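Side-chain contacts in MGS-M5 (Unidentified, PDB 4Q3N), which probably catalyses the NAD-dependent interconversion of L-lactate and pyruvate: residues S17-M22 / L31-I36; A72-I77 / A243-N248; G114-A119 / K132-H137; V7-G12 / G64-C69. One frame throughout, in Å; residues are numbered along the deposited sequence.

Interaction 1 of 4, residues S17-M22 / L31-I36; sequences SYAYAM and LVLLDI
The helical bond from Ala21 N to Ser17 O, at 2.9 Å, belongs to the turn that sets Ala19 and Met22 against Leu31. The next bond along the helix joins Met22 N to Tyr18 O at 3.0 Å. Across the contact itself everything is apolar. Leu31 is modelled in two conformers, and what follows holds for one of them. Its side chain leaves on the far side from the backbone N (chi1 -177°), and its two methyls then divide between two partners. Leu31 CD2 meets the CB of Ala19 at 3.8 Å. The other methyl meets the end of Met22, with Leu31 CD1 and Met22 CE 3.7 Å apart. The Met22 chain bends at its last torsion (chi3 -67°), which turns this terminal methyl back over one face of the Tyr18 ring. Met22 CE lies 3.3 Å above the Tyr18 ring plane, nearer the rim than the centre. It thus touches both an aromatic face and a leucine methyl. Leu33 adds a looser touch, Leu33 CD2 lying 4.3 Å from Ala19 CB. The small alanine probably helps the helix to rest close to both leucines. This is the helix-on-sheet packing of a beta-alpha-beta unit: strand 5-9, helix 13-25, strand 30-34. The short helix and strand axes run nearly antiparallel, at 165°. Leu48 of helix 38-49 touches both Ala19 and Leu31, while Val239 of helix 232-246 lies against Met22.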
loop_
_atom_site.group_PDB
_atom_site.type_symbol
_atom_site.label_atom_id
_atom_site.label_comp_id
_atom_site.label_asym_id
_atom_site.label_seq_id
_atom_site.Cartn_x
_atom_site.Cartn_y
_atom_site.Cartn_z
ATOM N N SER A 17 18.022 -8.836 2.302
ATOM C CA SER A 17 16.613 -9.229 2.239
ATOM C C SER A 17 15.790 -8.179 2.993
ATOM O O SER A 17 14.747 -7.714 2.538
ATOM C CB SER A 17 16.440 -10.620 2.839
ATOM O OG SER A 17 17.009 -11.583 1.951
ATOM N N TYR A 18 16.323 -7.741 4.119
ATOM C CA TYR A 18 15.717 -6.642 4.861
ATOM C C TYR A 18 15.617 -5.362 3.994
ATOM O O TYR A 18 14.520 -4.763 3.846
ATOM C CB TYR A 18 16.547 -6.372 6.126
ATOM C CG TYR A 18 16.223 -5.050 6.829
ATOM C CD1 TYR A 18 14.923 -4.736 7.235
ATOM C CD2 TYR A 18 17.228 -4.141 7.105
ATOM C CE1 TYR A 18 14.634 -3.498 7.920
ATOM C CE2 TYR A 18 16.974 -2.921 7.807
ATOM C CZ TYR A 18 15.672 -2.622 8.212
ATOM O OH TYR A 18 15.425 -1.435 8.876
ATOM N N ALA A 19 16.729 -4.949 3.396
ATOM C CA ALA A 19 16.722 -3.766 2.556
ATOM C C ALA A 19 15.725 -3.920 1.374
ATOM O O ALA A 19 14.938 -3.001 1.114
ATOM C CB ALA A 19 18.111 -3.469 2.032
ATOM N N TYR A 20 15.735 -5.082 0.716
ATOM C CA TYR A 20 14.872 -5.243 -0.451
ATOM C C TYR A 20 13.416 -5.209 -0.016
ATOM O O TYR A 20 12.559 -4.696 -0.739
ATOM C CB TYR A 20 15.132 -6.557 -1.132
ATOM C CG TYR A 20 14.534 -6.770 -2.519
ATOM C CD1 TYR A 20 14.715 -5.836 -3.562
ATOM C CD2 TYR A 20 13.931 -7.962 -2.810
ATOM C CE1 TYR A 20 14.255 -6.140 -4.854
ATOM C CE2 TYR A 20 13.480 -8.271 -4.095
ATOM C CZ TYR A 20 13.672 -7.362 -5.091
ATOM O OH TYR A 20 13.244 -7.752 -6.331
ATOM N N ALA A 21 13.122 -5.850 1.107
ATOM C CA ALA A 21 11.739 -5.850 1.603
ATOM C C ALA A 21 11.284 -4.417 1.893
ATOM O O ALA A 21 10.129 -4.041 1.563
ATOM C CB ALA A 21 11.600 -6.780 2.874
ATOM N N MET A 22 12.176 -3.603 2.478
ATOM C CA MET A 22 11.858 -2.173 2.714
ATOM C C MET A 22 11.596 -1.406 1.439
ATOM O O MET A 22 10.681 -0.572 1.399
ATOM C CB MET A 22 12.980 -1.460 3.482
ATOM C CG MET A 22 12.903 -1.818 4.997
ATOM S SD MET A 22 13.696 -0.560 5.972
ATOM C CE MET A 22 15.355 -0.826 5.432
ATOM N N LEU A 31 18.079 4.943 2.596
ATOM C CA LEU A 31 18.741 3.714 2.988
ATOM C C LEU A 31 20.237 3.859 2.703
ATOM O O LEU A 31 20.594 4.305 1.606
ATOM C CB LEU A 31 18.144 2.571 2.183
ATOM C CG LEU A 31 18.530 1.130 2.369
ATOM C CD1 LEU A 31 18.244 0.790 3.805
ATOM C CD2 LEU A 31 17.734 0.247 1.387
ATOM N N VAL A 32 21.090 3.490 3.657
ATOM C CA VAL A 32 22.533 3.509 3.401
ATOM C C VAL A 32 23.057 2.117 3.729
ATOM O O VAL A 32 22.724 1.565 4.781
ATOM C CB VAL A 32 23.263 4.553 4.227
ATOM C CG1 VAL A 32 24.780 4.500 3.924
ATOM C CG2 VAL A 32 22.702 6.001 3.960
ATOM N N LEU A 33 23.834 1.545 2.815
ATOM C CA LEU A 33 24.367 0.202 2.969
ATOM C C LEU A 33 25.854 0.277 3.307
ATOM O O LEU A 33 26.628 0.952 2.589
ATOM C CB LEU A 33 24.187 -0.606 1.675
ATOM C CG LEU A 33 22.732 -0.616 1.143
ATOM C CD1 LEU A 33 22.727 -1.428 -0.150
ATOM C CD2 LEU A 33 21.736 -1.248 2.157
ATOM N N LEU A 34 26.249 -0.388 4.391
ATOM C CA LEU A 34 27.660 -0.435 4.808
ATOM C C LEU A 34 28.159 -1.867 4.783
ATOM O O LEU A 34 27.475 -2.769 5.250
ATOM C CB LEU A 34 27.843 0.113 6.226
ATOM C CG LEU A 34 28.240 1.573 6.411
ATOM C CD1 LEU A 34 27.233 2.459 5.697
ATOM C CD2 LEU A 34 28.316 1.915 7.929
ATOM N N ASP A 35 29.355 -2.077 4.282
ATOM C CA ASP A 35 29.933 -3.404 4.327
ATOM C C ASP A 35 31.429 -3.249 4.334
ATOM O O ASP A 35 31.951 -2.322 3.722
ATOM C CB ASP A 35 29.496 -4.243 3.121
ATOM C CG ASP A 35 29.763 -5.719 3.321
ATOM O OD1 ASP A 35 30.906 -6.155 3.088
ATOM O OD2 ASP A 35 28.853 -6.450 3.714
ATOM N N ILE A 36 32.131 -4.144 5.007
ATOM C CA ILE A 36 33.597 -4.074 4.975
ATOM C C ILE A 36 34.077 -4.217 3.525
ATOM O O ILE A 36 35.126 -3.722 3.153
ATOM C CB ILE A 36 34.211 -5.141 5.898
ATOM C CG1 ILE A 36 35.726 -5.084 5.809
ATOM C CG2 ILE A 36 33.690 -6.510 5.557
ATOM C CD1 ILE A 36 36.302 -3.678 6.095
#

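Interaction 2 of 4, residues A72-I77 / A243-N248; sequences AGLVVI and AAIFNN
Leu74 of strand 74-77 meets Phe246 and Ile245 of helix 232-246, where the C-terminal part of the chain covers the parallel sheet of the Rossmann fold. The contacts across are apolar. Leu74 CB sits at the edge of the Phe246 ring, near its plane, 3.7 Å from Phe246 CE1. Further out, the two methyls of Leu74 part between the helix residues. Leu74 CD2 stays beside the ring, 4.0 Å from Phe246 CE1. Leu74 CD1 reaches the end of the neighbouring isoleucine chain, 4.3 Å from Ile245 CD1. An alanine in place of Phe246 would remove the ring from beside Leu74 CB and would probably leave a gap between strand and helix, with Leu74 freer to shift. Val6 of strand 5-9 also touches the Phe246 side chain.

The polar bonds belong to the helix end. Asn247 N bonds to Ala243 O at 2.8 Å, and Asn248 N to Ile245 O at 3.0 Å. Asn248 has positive phi (53°) and closes the helix in a Schellman motif. Its side chain bonds to Lys279 N and to Glu29 of a neighbouring subunit.

Gly73 has no CB; one placed there would come tightly, 3.2 Å, to Phe246 CZ. Its backbone approaches obliquely: Gly73 C lies 4.2 Å from Phe246 CZ, and Leu74 N is 4.1 Å from the same CZ.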
loop_
_atom_site.group_PDB
_atom_site.type_symbol
_atom_site.label_atom_id
_atom_site.label_comp_id
_atom_site.label_asym_id
_atom_site.label_seq_id
_atom_site.Cartn_x
_atom_site.Cartn_y
_atom_site.Cartn_z
ATOM N N ALA A 72 21.243 9.127 11.032
ATOM C CA ALA A 72 20.361 7.979 10.804
ATOM C C ALA A 72 19.436 7.816 12.013
ATOM O O ALA A 72 19.859 8.047 13.139
ATOM C CB ALA A 72 21.167 6.732 10.579
ATOM N N GLY A 73 18.176 7.450 11.779
ATOM C CA GLY A 73 17.248 7.239 12.879
ATOM C C GLY A 73 17.457 5.822 13.437
ATOM O O GLY A 73 17.207 5.552 14.610
ATOM N N LEU A 74 17.946 4.926 12.599
ATOM C CA LEU A 74 18.057 3.503 12.994
ATOM C C LEU A 74 19.267 2.879 12.324
ATOM O O LEU A 74 19.483 3.083 11.129
ATOM C CB LEU A 74 16.790 2.709 12.565
ATOM C CG LEU A 74 16.769 1.198 12.841
ATOM C CD1 LEU A 74 16.584 0.960 14.347
ATOM C CD2 LEU A 74 15.598 0.522 12.012
ATOM N N VAL A 75 20.068 2.126 13.070
ATOM C CA VAL A 75 21.125 1.346 12.392
ATOM C C VAL A 75 20.833 -0.100 12.688
ATOM O O VAL A 75 20.649 -0.469 13.868
ATOM C CB VAL A 75 22.547 1.725 12.881
ATOM C CG1 VAL A 75 23.585 0.813 12.203
ATOM C CG2 VAL A 75 22.835 3.237 12.615
ATOM N N VAL A 76 20.788 -0.906 11.634
ATOM C CA VAL A 76 20.504 -2.326 11.771
ATOM C C VAL A 76 21.787 -3.103 11.550
ATOM O O VAL A 76 22.381 -3.029 10.475
ATOM C CB VAL A 76 19.445 -2.786 10.776
ATOM C CG1 VAL A 76 19.078 -4.308 10.978
ATOM C CG2 VAL A 76 18.136 -1.860 10.935
ATOM N N ILE A 77 22.224 -3.829 12.567
ATOM C CA ILE A 77 23.507 -4.541 12.477
ATOM C C ILE A 77 23.294 -6.023 12.169
ATOM O O ILE A 77 22.623 -6.735 12.919
ATOM C CB ILE A 77 24.315 -4.414 13.785
ATOM C CG1 ILE A 77 24.494 -2.920 14.143
ATOM C CG2 ILE A 77 25.659 -5.213 13.675
ATOM C CD1 ILE A 77 25.023 -2.689 15.561
ATOM N N ALA A 243 9.078 -0.489 10.942
ATOM C CA ALA A 243 7.827 0.260 10.664
ATOM C C ALA A 243 7.171 0.696 11.954
ATOM O O ALA A 243 6.659 1.810 12.059
ATOM C CB ALA A 243 6.860 -0.614 9.831
ATOM N N ALA A 244 7.250 -0.162 12.981
ATOM C CA ALA A 244 6.671 0.225 14.289
ATOM C C ALA A 244 7.350 1.469 14.830
ATOM O O ALA A 244 6.709 2.351 15.443
ATOM C CB ALA A 244 6.803 -0.912 15.292
ATOM N N ILE A 245 8.670 1.547 14.631
ATOM C CA ILE A 245 9.428 2.725 15.090
ATOM C C ILE A 245 9.192 3.965 14.196
ATOM O O ILE A 245 8.806 5.025 14.675
ATOM C CB ILE A 245 10.957 2.417 15.137
ATOM C CG1 ILE A 245 11.214 1.314 16.167
ATOM C CG2 ILE A 245 11.748 3.763 15.405
ATOM C CD1 ILE A 245 12.649 0.657 16.028
ATOM N N PHE A 246 9.384 3.848 12.885
ATOM C CA PHE A 246 9.251 5.055 12.057
ATOM C C PHE A 246 7.786 5.542 11.944
ATOM O O PHE A 246 7.533 6.718 11.739
ATOM C CB PHE A 246 9.841 4.827 10.663
ATOM C CG PHE A 246 11.351 4.904 10.681
ATOM C CD1 PHE A 246 12.102 3.795 11.029
ATOM C CD2 PHE A 246 11.989 6.111 10.483
ATOM C CE1 PHE A 246 13.547 3.883 11.109
ATOM C CE2 PHE A 246 13.412 6.221 10.549
ATOM C CZ PHE A 246 14.179 5.111 10.875
ATOM N N ASN A 247 6.836 4.633 12.062
ATOM C CA ASN A 247 5.404 5.057 12.045
ATOM C C ASN A 247 4.885 5.357 13.450
ATOM O O ASN A 247 3.689 5.644 13.639
ATOM C CB ASN A 247 4.537 3.985 11.375
ATOM C CG ASN A 247 4.847 3.863 9.892
ATOM O OD1 ASN A 247 4.928 4.857 9.191
ATOM N ND2 ASN A 247 5.044 2.682 9.441
ATOM N N ASN A 248 5.806 5.296 14.423
ATOM C CA ASN A 248 5.490 5.702 15.796
ATOM C C ASN A 248 4.234 4.974 16.341
ATOM O O ASN A 248 3.282 5.618 16.857
ATOM C CB ASN A 248 5.258 7.234 15.848
ATOM C CG ASN A 248 5.201 7.757 17.260
ATOM O OD1 ASN A 248 5.825 7.164 18.145
ATOM N ND2 ASN A 248 4.481 8.914 17.488
#

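Interaction 3 of 4, residues G114-A119 / K132-H137; sequences GILLVA and KESGLH
Leu116 of strand 115-118 touches Ser134 and Leu136 mainly through its CD1 methyl. Its CG points away from the carbonyl carbon (chi1 -62°), and the extended chain carries CD1 to the helix end. There Leu116 CD1 meets Ser134 CB at 3.7 Å. The same methyl, Leu116 CD1, meets Leu136 CD1 at 4.0 Å. Leu136 has the same kind of first torsion, but the two leucine side chains cross at about a right angle. Leu136 CD1 lies against both CD1 and CG of Leu116, the latter at 4.1 Å. Leu136 CD1 also rests on the backbone, 4.0 Å from Gly114 O.

Ser134 presents its CB to the leucine and its hydroxyl to the main chain. The chi1 of 74° puts OG between the backbone N and the carbonyl carbon. From there Ser134 OG accepts a bond from Leu136 N at 3.0 Å, with an N-H...O angle of 161°. This is an ST turn. OG is also bonded to Trp131 O, so two partners fix its rotation. Between Ser134 and Leu136, Gly135 leaves the helix with positive phi. The turn thereby places Leu136 back over the strand. Val104 and Met108 of helix 89-109 touch Ser134 and Leu136, respectively. The C-terminal end of the connecting helix thus packs on the first strand of the beta-alpha-beta unit 115-118, 123-134, 141-143, as in a Rossmann fold.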
loop_
_atom_site.group_PDB
_atom_site.type_symbol
_atom_site.label_atom_id
_atom_site.label_comp_id
_atom_site.label_asym_id
_atom_site.label_seq_id
_atom_site.Cartn_x
_atom_site.Cartn_y
_atom_site.Cartn_z
ATOM N N GLY A 114 20.659 7.588 17.343
ATOM C CA GLY A 114 19.363 7.016 17.037
ATOM C C GLY A 114 19.217 5.696 17.778
ATOM O O GLY A 114 19.767 5.496 18.866
ATOM N N ILE A 115 18.483 4.781 17.174
ATOM C CA ILE A 115 18.220 3.478 17.752
ATOM C C ILE A 115 19.083 2.389 17.093
ATOM O O ILE A 115 19.289 2.431 15.872
ATOM C CB ILE A 115 16.709 3.164 17.565
ATOM C CG1 ILE A 115 15.893 4.183 18.412
ATOM C CG2 ILE A 115 16.344 1.705 17.871
ATOM C CD1 ILE A 115 14.423 4.140 17.978
ATOM N N LEU A 116 19.577 1.428 17.877
ATOM C CA LEU A 116 20.304 0.254 17.326
ATOM C C LEU A 116 19.419 -0.955 17.356
ATOM O O LEU A 116 18.798 -1.263 18.393
ATOM C CB LEU A 116 21.594 -0.076 18.143
ATOM C CG LEU A 116 22.687 0.990 18.177
ATOM C CD1 LEU A 116 23.840 0.570 19.115
ATOM C CD2 LEU A 116 23.236 1.277 16.757
ATOM N N LEU A 117 19.385 -1.650 16.235
ATOM C CA LEU A 117 18.664 -2.920 16.089
ATOM C C LEU A 117 19.629 -4.021 15.659
ATOM O O LEU A 117 20.160 -3.970 14.545
ATOM C CB LEU A 117 17.556 -2.790 15.043
ATOM C CG LEU A 117 16.811 -4.050 14.604
ATOM C CD1 LEU A 117 16.305 -4.833 15.825
ATOM C CD2 LEU A 117 15.591 -3.672 13.663
ATOM N N VAL A 118 19.869 -5.002 16.522
ATOM C CA VAL A 118 20.879 -6.033 16.222
ATOM C C VAL A 118 20.162 -7.258 15.660
ATOM O O VAL A 118 19.192 -7.715 16.257
ATOM C CB VAL A 118 21.674 -6.398 17.499
ATOM C CG1 VAL A 118 22.659 -7.553 17.201
ATOM C CG2 VAL A 118 22.434 -5.184 17.986
ATOM N N ALA A 119 20.570 -7.757 14.492
ATOM C CA ALA A 119 19.963 -8.990 13.973
ATOM C C ALA A 119 21.000 -10.131 13.934
ATOM O O ALA A 119 20.638 -11.284 13.761
ATOM C CB ALA A 119 19.375 -8.786 12.561
ATOM N N LYS A 132 25.919 -2.397 25.840
ATOM C CA LYS A 132 27.032 -2.002 26.690
ATOM C C LYS A 132 28.071 -1.180 25.943
ATOM O O LYS A 132 28.586 -0.226 26.472
ATOM C CB LYS A 132 27.701 -3.238 27.307
ATOM C CG LYS A 132 26.795 -3.984 28.256
ATOM C CD LYS A 132 26.256 -3.019 29.299
ATOM C CE LYS A 132 26.926 -3.209 30.631
ATOM N NZ LYS A 132 26.266 -4.307 31.377
ATOM N N GLU A 133 28.391 -1.551 24.712
ATOM C CA GLU A 133 29.490 -0.852 24.048
ATOM C C GLU A 133 29.015 0.492 23.500
ATOM O O GLU A 133 29.820 1.375 23.211
ATOM C CB GLU A 133 30.073 -1.708 22.933
ATOM C CG GLU A 133 30.663 -3.056 23.424
ATOM C CD GLU A 133 31.924 -2.851 24.277
ATOM O OE1 GLU A 133 32.517 -1.757 24.202
ATOM O OE2 GLU A 133 32.313 -3.767 25.021
ATOM N N SER A 134 27.704 0.648 23.346
ATOM C CA SER A 134 27.196 1.854 22.722
ATOM C C SER A 134 27.141 3.017 23.690
ATOM O O SER A 134 27.257 4.165 23.261
ATOM C CB SER A 134 25.798 1.623 22.123
ATOM O OG SER A 134 24.830 1.549 23.161
ATOM N N GLY A 135 26.943 2.750 24.981
ATOM C CA GLY A 135 26.795 3.852 25.932
ATOM C C GLY A 135 25.371 4.410 25.906
ATOM O O GLY A 135 25.044 5.352 26.624
ATOM N N LEU A 136 24.513 3.835 25.072
ATOM C CA LEU A 136 23.141 4.354 24.909
ATOM C C LEU A 136 22.219 3.784 25.952
ATOM O O LEU A 136 22.509 2.759 26.542
ATOM C CB LEU A 136 22.584 3.999 23.512
ATOM C CG LEU A 136 23.298 4.595 22.299
ATOM C CD1 LEU A 136 22.768 3.990 20.991
ATOM C CD2 LEU A 136 23.088 6.117 22.339
ATOM N N HIS A 137 21.069 4.414 26.143
ATOM C CA HIS A 137 20.092 3.873 27.063
ATOM C C HIS A 137 19.502 2.562 26.507
ATOM O O HIS A 137 19.336 2.390 25.306
ATOM C CB HIS A 137 18.983 4.899 27.321
ATOM C CG HIS A 137 18.034 4.490 28.388
ATOM N ND1 HIS A 137 16.820 3.891 28.113
ATOM C CD2 HIS A 137 18.110 4.594 29.738
ATOM C CE1 HIS A 137 16.182 3.660 29.249
ATOM N NE2 HIS A 137 16.949 4.064 30.249
#

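Interaction 4 of 4, residues V7-G12 / G64-C69; sequences VVVGTG and GDYKDC
With CG1 anti to the backbone N (chi1 174°) and CG2 anti to the carbonyl carbon, Val7 offers both methyls to Cys69. The Cys69 sulfur, turned away from its own carbonyl carbon (chi1 -70°), reaches the pair. Cys69 SG lies 3.9 Å from Val7 CG1 and 4.1 Å from Val7 CG2. The second methyl also lies close to the main chain, with Val7 CG2 4.0 Å from Asp68 O. That carbonyl oxygen has a polar partner of its own, the amine of Lys5.

Val9, two residues along the strand, meets the far end of Tyr66. Val9 CG1 approaches the phenol oxygen, Tyr66 OH, to 3.8 Å, and the two side chains cross at about a right angle. Residues Val103 and Ile107 of helix 89-109 pack against the same tyrosine side chain.

The loop is shaped by its own bonds. Asp65 N donates to Asp68 OD2 at 2.8 Å, a nearly straight bond (166°) to the lone pair anti to the other carboxylate oxygen. The second oxygen, OD1, forms a salt bridge with Lys62. A CB on Gly64 would clash with Asp68 OD2, so the absence of a side chain lets the backbone pass here. Asp68 N to Asp65 O and Cys69 N to Tyr66 O are the i to i+3 bonds of a short 3-10 turn.

The loop between strands 60-63 and 74-77 thus covers strand 5-9, just before the glycines of a probable Rossmann-type GxGxxG turn. Leu34 of strand 30-34 touches both Val7 and Tyr66, and Val75 of strand 74-77 touches Val7, Val9 and Cys69.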
loop_
_atom_site.group_PDB
_atom_site.type_symbol
_atom_site.label_atom_id
_atom_site.label_comp_id
_atom_site.label_asym_id
_atom_site.label_seq_id
_atom_site.Cartn_x
_atom_site.Cartn_y
_atom_site.Cartn_z
ATOM N N VAL A 7 20.399 2.887 8.310
ATOM C CA VAL A 7 21.671 2.370 7.828
ATOM C C VAL A 7 21.688 0.847 8.095
ATOM O O VAL A 7 21.301 0.393 9.191
ATOM C CB VAL A 7 22.882 3.073 8.552
ATOM C CG1 VAL A 7 24.227 2.385 8.134
ATOM C CG2 VAL A 7 22.870 4.582 8.270
ATOM N N VAL A 8 22.067 0.069 7.084
ATOM C CA VAL A 8 22.220 -1.372 7.221
ATOM C C VAL A 8 23.736 -1.741 7.274
ATOM O O VAL A 8 24.481 -1.450 6.338
ATOM C CB VAL A 8 21.549 -2.131 6.062
ATOM C CG1 VAL A 8 21.782 -3.693 6.241
ATOM C CG2 VAL A 8 20.041 -1.787 6.015
ATOM N N VAL A 9 24.194 -2.355 8.361
ATOM C CA VAL A 9 25.623 -2.715 8.448
ATOM C C VAL A 9 25.731 -4.224 8.171
ATOM O O VAL A 9 25.247 -5.044 8.961
ATOM C CB VAL A 9 26.253 -2.383 9.843
ATOM C CG1 VAL A 9 27.782 -2.838 9.879
ATOM C CG2 VAL A 9 26.051 -0.933 10.176
ATOM N N GLY A 10 26.373 -4.573 7.064
ATOM C CA GLY A 10 26.617 -5.972 6.683
ATOM C C GLY A 10 25.662 -6.241 5.550
ATOM O O GLY A 10 24.445 -6.208 5.747
ATOM N N THR A 11 26.160 -6.458 4.345
ATOM C CA THR A 11 25.198 -6.675 3.265
ATOM C C THR A 11 25.185 -8.171 2.840
ATOM O O THR A 11 25.293 -8.482 1.672
ATOM C CB THR A 11 25.510 -5.751 2.043
ATOM O OG1 THR A 11 26.849 -5.970 1.612
ATOM C CG2 THR A 11 25.363 -4.275 2.374
ATOM N N GLY A 12 25.058 -9.093 3.783
ATOM C CA GLY A 12 24.866 -10.501 3.436
ATOM C C GLY A 12 23.350 -10.687 3.173
ATOM O O GLY A 12 22.627 -9.702 3.095
ATOM N N GLY A 64 27.548 3.468 1.844
ATOM C CA GLY A 64 28.204 4.587 2.520
ATOM C C GLY A 64 29.252 4.144 3.515
ATOM O O GLY A 64 29.740 3.018 3.416
ATOM N N ASP A 65 29.560 5.015 4.480
ATOM C CA ASP A 65 30.623 4.794 5.459
ATOM C C ASP A 65 30.016 5.072 6.826
ATOM O O ASP A 65 28.891 5.496 6.905
ATOM C CB ASP A 65 31.823 5.733 5.239
ATOM C CG ASP A 65 32.283 5.779 3.788
ATOM O OD1 ASP A 65 32.785 4.746 3.284
ATOM O OD2 ASP A 65 32.159 6.859 3.154
ATOM N N TYR A 66 30.787 4.934 7.893
ATOM C CA TYR A 66 30.217 5.098 9.216
ATOM C C TYR A 66 29.742 6.527 9.460
ATOM O O TYR A 66 28.766 6.733 10.181
ATOM C CB TYR A 66 31.240 4.662 10.291
ATOM C CG TYR A 66 31.195 3.159 10.453
ATOM C CD1 TYR A 66 30.094 2.551 11.039
ATOM C CD2 TYR A 66 32.223 2.346 9.971
ATOM C CE1 TYR A 66 30.024 1.178 11.172
ATOM C CE2 TYR A 66 32.173 0.961 10.114
ATOM C CZ TYR A 66 31.070 0.390 10.725
ATOM O OH TYR A 66 30.963 -0.964 10.857
ATOM N N LYS A 67 30.408 7.504 8.844
ATOM C CA LYS A 67 29.968 8.886 8.995
ATOM C C LYS A 67 28.523 9.096 8.531
ATOM O O LYS A 67 27.844 10.009 9.018
ATOM C CB LYS A 67 30.920 9.851 8.271
ATOM C CG LYS A 67 30.925 9.761 6.745
ATOM C CD LYS A 67 31.908 10.799 6.150
ATOM C CE LYS A 67 32.000 10.706 4.617
ATOM N NZ LYS A 67 30.673 10.895 3.937
ATOM N N ASP A 68 28.028 8.271 7.617
ATOM C CA ASP A 68 26.601 8.387 7.252
ATOM C C ASP A 68 25.617 8.030 8.349
ATOM O O ASP A 68 24.422 8.263 8.190
ATOM C CB ASP A 68 26.286 7.517 6.025
ATOM C CG ASP A 68 27.013 8.011 4.808
ATOM O OD1 ASP A 68 26.800 9.191 4.434
ATOM O OD2 ASP A 68 27.866 7.261 4.288
ATOM N N CYS A 69 26.103 7.477 9.457
ATOM C CA CYS A 69 25.236 7.123 10.567
ATOM C C CYS A 69 24.807 8.350 11.344
ATOM O O CYS A 69 23.889 8.277 12.160
ATOM C CB CYS A 69 25.930 6.149 11.529
ATOM S SG CYS A 69 26.133 4.508 10.802
#

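Overall arrangement
All four contacts reach the same parallel sheet. Interactions 1 and 4 lie closest, their centres 8 Å apart. They share a bond of 2.8 Å from Thr11 N to Asp35 OD2, which ties the glycine-rich turn to the residue following strand 30-34. In this family that region usually receives the NAD cofactor, so both contacts probably lie near its site. Interactions 2 and 3 are about 12 Å apart between centres. Their strands are neighbours, bonded from Ile77 N to Leu117 O at 2.9 Å. Interaction 2 also touches interaction 1, where Tyr18 OH packs 3.4 Å from Val76 CG2. Interactions 3 and 4 do not touch.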